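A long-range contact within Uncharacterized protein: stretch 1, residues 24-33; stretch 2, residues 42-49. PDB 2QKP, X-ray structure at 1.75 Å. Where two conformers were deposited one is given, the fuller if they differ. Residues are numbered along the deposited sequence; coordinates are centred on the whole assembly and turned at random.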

# COMPACT_ATOMS: atom_id res chain seq x y z
N ILE A 24 -1.79 4.30 7.70
CA ILE A 24 -1.91 3.12 6.80
C ILE A 24 -0.74 3.07 5.83
O ILE A 24 -0.10 2.05 5.68
CB ILE A 24 -3.25 3.12 6.08
CG1 ILE A 24 -4.37 2.74 7.07
CG2 ILE A 24 -3.22 2.15 4.87
CD1 ILE A 24 -5.78 3.15 6.58
N LEU A 25 -0.43 4.20 5.20
CA LEU A 25 0.66 4.25 4.22
C LEU A 25 1.97 3.86 4.86
O LEU A 25 2.84 3.26 4.20
CB LEU A 25 0.76 5.63 3.58
CG LEU A 25 -0.33 5.94 2.55
CD1 LEU A 25 -0.44 7.45 2.28
CD2 LEU A 25 -0.18 5.16 1.21
N ASN A 26 2.14 4.21 6.14
CA ASN A 26 3.37 3.85 6.88
C ASN A 26 3.43 2.41 7.40
O ASN A 26 4.52 1.94 7.76
CB ASN A 26 3.55 4.82 8.04
CG ASN A 26 3.88 6.24 7.57
OD1 ASN A 26 4.30 6.44 6.43
ND2 ASN A 26 3.68 7.24 8.45
N HIS A 27 2.29 1.73 7.46
CA HIS A 27 2.23 0.33 7.96
C HIS A 27 2.19 -0.70 6.86
O HIS A 27 2.21 -1.92 7.12
CB HIS A 27 1.05 0.12 8.92
CG HIS A 27 1.30 0.66 10.29
ND1 HIS A 27 1.22 2.01 10.58
CD2 HIS A 27 1.66 0.05 11.45
CE1 HIS A 27 1.49 2.20 11.87
NE2 HIS A 27 1.78 1.03 12.41
N LEU A 28 2.14 -0.25 5.61
CA LEU A 28 2.18 -1.20 4.50
C LEU A 28 3.60 -1.72 4.33
O LEU A 28 4.55 -0.99 4.62
CB LEU A 28 1.66 -0.55 3.22
CG LEU A 28 0.14 -0.24 3.20
CD1 LEU A 28 -0.17 0.70 2.04
CD2 LEU A 28 -0.70 -1.52 3.09
N PRO A 29 3.77 -2.97 3.84
CA PRO A 29 5.10 -3.58 3.76
C PRO A 29 5.85 -3.16 2.48
O PRO A 29 6.43 -4.01 1.77
CB PRO A 29 4.76 -5.08 3.73
CG PRO A 29 3.53 -5.14 2.95
CD PRO A 29 2.75 -3.87 3.29
N LEU A 30 5.85 -1.85 2.20
CA LEU A 30 6.35 -1.33 0.92
C LEU A 30 7.07 -0.03 1.19
O LEU A 30 6.64 0.73 2.05
CB LEU A 30 5.19 -1.02 -0.03
CG LEU A 30 4.23 -2.16 -0.38
CD1 LEU A 30 2.92 -1.68 -1.03
CD2 LEU A 30 4.94 -3.16 -1.29
N GLU A 31 8.15 0.23 0.45
CA GLU A 31 8.78 1.55 0.42
C GLU A 31 8.09 2.23 -0.75
O GLU A 31 8.18 1.74 -1.88
CB GLU A 31 10.30 1.46 0.14
CG GLU A 31 11.11 0.82 1.25
CD GLU A 31 12.59 0.66 0.88
OE1 GLU A 31 13.09 1.33 -0.09
OE2 GLU A 31 13.24 -0.11 1.57
N ILE A 32 7.41 3.34 -0.48
CA ILE A 32 6.56 4.00 -1.49
C ILE A 32 7.17 5.36 -1.78
O ILE A 32 7.61 6.06 -0.86
CB ILE A 32 5.14 4.16 -0.95
CG1 ILE A 32 4.57 2.75 -0.68
CG2 ILE A 32 4.17 5.00 -1.89
CD1 ILE A 32 3.20 2.74 0.01
N THR A 33 7.20 5.74 -3.06
CA THR A 33 7.56 7.12 -3.41
C THR A 33 6.57 7.60 -4.44
O THR A 33 6.02 6.80 -5.20
CB THR A 33 9.02 7.31 -3.96
OG1 THR A 33 9.07 6.88 -5.33
CG2 THR A 33 10.07 6.56 -3.12
N GLN A 42 7.54 14.27 -4.51
CA GLN A 42 6.76 14.92 -3.45
C GLN A 42 6.84 14.19 -2.14
O GLN A 42 6.69 14.79 -1.08
CB GLN A 42 5.28 14.89 -3.80
CG GLN A 42 4.75 16.06 -4.53
CD GLN A 42 3.24 16.02 -4.66
OE1 GLN A 42 2.70 16.48 -5.66
NE2 GLN A 42 2.55 15.49 -3.65
N TYR A 43 6.96 12.87 -2.19
CA TYR A 43 6.55 12.06 -1.05
C TYR A 43 7.22 10.70 -1.00
O TYR A 43 7.36 10.05 -2.05
CB TYR A 43 5.03 11.85 -1.14
CG TYR A 43 4.51 10.71 -0.27
CD1 TYR A 43 4.23 10.92 1.10
CD2 TYR A 43 4.29 9.44 -0.80
CE1 TYR A 43 3.74 9.89 1.92
CE2 TYR A 43 3.82 8.39 0.02
CZ TYR A 43 3.56 8.63 1.38
OH TYR A 43 3.06 7.61 2.14
N TYR A 44 7.61 10.26 0.19
CA TYR A 44 7.91 8.84 0.41
C TYR A 44 7.42 8.49 1.79
O TYR A 44 7.35 9.35 2.66
CB TYR A 44 9.39 8.48 0.18
CG TYR A 44 10.43 9.13 1.13
CD1 TYR A 44 11.08 8.37 2.12
CD2 TYR A 44 10.80 10.46 0.98
CE1 TYR A 44 12.05 8.95 2.96
CE2 TYR A 44 11.80 11.04 1.81
CZ TYR A 44 12.41 10.27 2.79
OH TYR A 44 13.38 10.87 3.60
N ASN A 45 7.00 7.24 1.97
CA ASN A 45 6.37 6.87 3.23
C ASN A 45 7.43 6.69 4.33
O ASN A 45 8.62 6.72 4.05
CB ASN A 45 5.43 5.64 3.08
CG ASN A 45 6.15 4.37 2.73
OD1 ASN A 45 7.27 4.37 2.19
ND2 ASN A 45 5.48 3.25 3.01
N ASP A 46 6.98 6.55 5.57
CA ASP A 46 7.90 6.26 6.67
C ASP A 46 7.69 4.80 7.11
O ASP A 46 7.05 4.53 8.14
CB ASP A 46 7.65 7.25 7.82
CG ASP A 46 8.64 7.09 8.95
OD1 ASP A 46 9.84 6.86 8.66
OD2 ASP A 46 8.20 7.18 10.12
N SER A 47 8.23 3.84 6.36
CA SER A 47 7.94 2.43 6.69
C SER A 47 9.11 1.58 7.21
O SER A 47 8.87 0.56 7.88
CB SER A 47 7.19 1.71 5.55
OG SER A 47 6.56 0.54 6.03
N VAL A 48 10.36 1.97 6.89
CA VAL A 48 11.56 1.41 7.55
C VAL A 48 12.55 2.51 7.88
O VAL A 48 12.54 3.56 7.22
CB VAL A 48 12.26 0.29 6.72
CG1 VAL A 48 11.31 -0.86 6.43
CG2 VAL A 48 12.90 0.85 5.44
N PRO A 49 13.42 2.29 8.89
CA PRO A 49 14.34 3.37 9.27
C PRO A 49 15.23 3.80 8.11
O PRO A 49 15.61 2.96 7.28
CB PRO A 49 15.18 2.75 10.40
CG PRO A 49 14.33 1.63 10.93
CD PRO A 49 13.59 1.09 9.74
O HOH W 1 2.98 8.20 4.76

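The contact is a short antiparallel strand pairing that runs on into a polar junction, where side chains from the second stretch, above all Asn-45, tie down the backbone of a helix, a turn and a strand in the first. Strands 31-33 and 42-44 run antiparallel, their directions 178° apart. Thr-33 and Tyr-44 face each other as a non-hydrogen-bonded pair, with CA atoms 4.2 Å apart and side chains on the same face of the sheet. Close CA-H...O contacts occur here, from Tyr-44 CA to Ile-32 O (3.1 Å) and from Thr-33 CA to Tyr-43 O (3.2 Å). Just beyond the strand, Asn-45 N donates to Ile-32 O at 3.1 Å.

Asn-45 then leaves the strand with its side chain directed toward the first stretch. An amide suits this place because its C=O and N-H imitate a peptide group against the backbone, and the second N-H allows one more carbonyl to be bonded. Asn-45 OD1 accepts from Ile-32 N at 2.9 Å, while Asn-45 ND2 donates both to Leu-30 O and to Leu-25 O, each at 2.9 Å and nearly linear. With its own backbone N bonded to Ile-32 O, this one residue links the strand to the helix that precedes it.

Asn-26 answers from the helix. Its CA-to-CB bond points sideways, but Asn-26 OD1 reaches the second stretch and accepts from Asp-46 N at 2.8 Å, satisfying a backbone amide in the loop. Asn-26 OD1 also accepts from the water oxygen O at 2.8 Å, and that O accepts from Tyr-43 OH at 2.7 Å, so a single bridge joins the amide to the phenol.

Ser-47, in the loop of the second stretch, points its CA-to-CB bond toward the backbone that follows the helix. Its small side chain brings Ser-47 OG within 3.0 Å of Asn-26 O and 2.9 Å of Leu-28 O; the hydroxyl has one proton for these two carbonyls, and the geometry does not settle which receives it.

Apolar packing accompanies these polar links. The ring of Tyr-43 meets Ile-32 at its edge, with CG2 of Ile-32 3.9 Å from CE2 of Tyr-43, and Leu-25 CD1 lies 4.3 Å from Tyr-43 CZ. Tyrosine fits here because its ring offers carbon to the two aliphatic chains while its hydroxyl reaches the water. On the sheet, Thr-33 CG2 lies 3.9 Å from Tyr-44 CB, a methyl-to-methylene contact, since the ring of Tyr-44 leads away from the first stretch; both residue types are common in strands.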